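Local coordinates for protein short afifavidin (Afifella pfennigii, PDB 6HDT) that binds biotin strongly without a covalent bond, as a member of the dimeric bacterial avidins, at the interface of chains A and B. Coordinates in Å, arbitrary orientation; residue numbers count along the deposited sequence, not the author numbering. Chains: chain A/B, Short afifavidin.

The interface of chains A and B. Residues chain A 70-71, 89-90; chain B 86-88, 107, 109.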
loop_
_atom_site.group_PDB
_atom_site.type_symbol
_atom_site.label_atom_id
_atom_site.label_comp_id
_atom_site.label_asym_id
_atom_site.label_seq_id
_atom_site.Cartn_x
_atom_site.Cartn_y
_atom_site.Cartn_z
ATOM N N ILE A 70 -2.589 -2.752 -8.821
ATOM C CA ILE A 70 -1.428 -2.652 -7.972
ATOM C C ILE A 70 -1.661 -1.697 -6.814
ATOM O O ILE A 70 -2.424 -0.757 -6.918
ATOM C CB ILE A 70 -0.208 -2.213 -8.794
ATOM C CG1 ILE A 70 1.103 -2.428 -8.005
ATOM C CG2 ILE A 70 -0.362 -0.796 -9.290
ATOM C CD1 ILE A 70 2.344 -2.336 -8.885
ATOM N N GLY A 71 -0.968 -1.973 -5.718
ATOM C CA GLY A 71 -0.880 -1.027 -4.603
ATOM C C GLY A 71 0.489 -1.140 -3.992
ATOM O O GLY A 71 1.036 -2.245 -3.898
ATOM N N TRP A 89 0.148 4.198 -2.922
ATOM C CA TRP A 89 -0.485 4.438 -4.190
ATOM C C TRP A 89 -1.325 3.224 -4.506
ATOM O O TRP A 89 -0.940 2.110 -4.168
ATOM C CB TRP A 89 0.568 4.547 -5.289
ATOM C CG TRP A 89 1.408 5.762 -5.341
ATOM C CD1 TRP A 89 1.288 6.805 -6.204
ATOM C CD2 TRP A 89 2.548 6.034 -4.535
ATOM N NE1 TRP A 89 2.268 7.724 -5.974
ATOM C CE2 TRP A 89 3.063 7.276 -4.953
ATOM C CE3 TRP A 89 3.195 5.342 -3.503
ATOM C CZ2 TRP A 89 4.201 7.834 -4.391
ATOM C CZ3 TRP A 89 4.329 5.922 -2.926
ATOM C CH2 TRP A 89 4.810 7.142 -3.361
ATOM N N THR A 90 -2.426 3.412 -5.237
ATOM C CA THR A 90 -3.228 2.278 -5.686
ATOM C C THR A 90 -3.785 2.605 -7.051
ATOM O O THR A 90 -4.168 3.723 -7.298
ATOM C CB THR A 90 -4.377 1.947 -4.712
ATOM O OG1 THR A 90 -3.929 2.104 -3.346
ATOM C CG2 THR A 90 -4.914 0.516 -4.943
ATOM N N VAL B 86 -7.369 -4.484 -5.938
ATOM C CA VAL B 86 -6.371 -4.263 -4.897
ATOM C C VAL B 86 -6.770 -3.041 -4.073
ATOM O O VAL B 86 -7.207 -2.053 -4.633
ATOM C CB VAL B 86 -4.971 -3.969 -5.531
ATOM C CG1 VAL B 86 -3.955 -3.580 -4.488
ATOM C CG2 VAL B 86 -4.440 -5.162 -6.293
ATOM N N THR B 87 -6.532 -3.072 -2.759
ATOM C CA THR B 87 -6.788 -1.948 -1.923
ATOM C C THR B 87 -5.503 -1.561 -1.200
ATOM O O THR B 87 -4.743 -2.448 -0.793
ATOM C CB THR B 87 -7.848 -2.303 -0.870
ATOM O OG1 THR B 87 -9.085 -2.659 -1.501
ATOM C CG2 THR B 87 -8.078 -1.108 0.127
ATOM N N SER B 88 -5.245 -0.257 -1.086
ATOM C CA SER B 88 -4.224 0.225 -0.143
ATOM C C SER B 88 -4.847 1.183 0.853
ATOM O O SER B 88 -5.670 2.027 0.479
ATOM C CB SER B 88 -3.040 0.931 -0.833
ATOM O OG SER B 88 -2.365 0.124 -1.781
ATOM N N ASN B 107 -7.978 3.311 -0.905
ATOM C CA ASN B 107 -8.303 3.332 -2.323
ATOM C C ASN B 107 -8.381 1.877 -2.741
ATOM O O ASN B 107 -7.481 1.091 -2.426
ATOM C CB ASN B 107 -7.216 4.025 -3.131
ATOM C CG ASN B 107 -7.230 5.534 -2.994
ATOM O OD1 ASN B 107 -8.278 6.173 -3.019
ATOM N ND2 ASN B 107 -6.041 6.115 -2.882
ATOM N N ALA B 109 -8.720 -0.232 -6.225
ATOM C CA ALA B 109 -8.648 -0.195 -7.671
ATOM C C ALA B 109 -9.254 -1.504 -8.192
ATOM O O ALA B 109 -8.909 -2.614 -7.727
ATOM C CB ALA B 109 -7.187 -0.021 -8.132
HETATM O O HOH W 1 -3.585 4.466 -2.154
#
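B:Val86 lays a methyl over one face of the flat peptide joining A:Ile70 to A:Gly71: CG1 of B:Val86 sits 3.8 Å from C of A:Ile70, the carbonyl carbon, while the other methyl, CG2, lies near the backbone N of A:Ile70. This is where the beta-barrels of two avidin-family subunits meet in the dimer, strand 85-96 of chain B packing on strands 69-75 and 85-96 of chain A. A branched valine suits a peptide face, being broad and apolar; with CG1 trans to its own backbone N (chi1 173°), it presents both methyls. A glycine at A:Gly71 puts no side chain in the way, and its CA comes 3.4 Å from B:Ser88 OG. The carboxamide of B:Asn107 reaches across by way of a water, ND2 donating to it at 3.0 Å, with 161° at the hydrogen, and the water bonds in turn to A:Thr90 OG1. B:Asn107 CB packs directly on A:Thr90 CB, 3.9 Å away.

A:Thr90 reaches between the B strands 85-96 and 99-111. OG1 lies beside its backbone N and CG2 anti to it (chi1 -39°), which turns the hydroxyl towards B:Ser88 and the water. Methyl CG2 enters beside the backbone carbonyls of B:Val86 and B:Asn107, and meets B:Ala109 CB at 4.0 Å, where alanine is small enough to admit it. A valine replacing A:Thr90 would probably keep the methyl packing but leave the bridging water without its hydroxyl partner, breaking the link to B:Asn107 ND2. Hydroxyls A:Thr90 OG1 and B:Ser88 OG form a close pair 3.0 Å apart, but the geometry at the serine is poor and any hydrogen bond between them doubtful. B:Ser88 OG also makes a weak bond of 3.4 Å to the backbone O of A:Trp89.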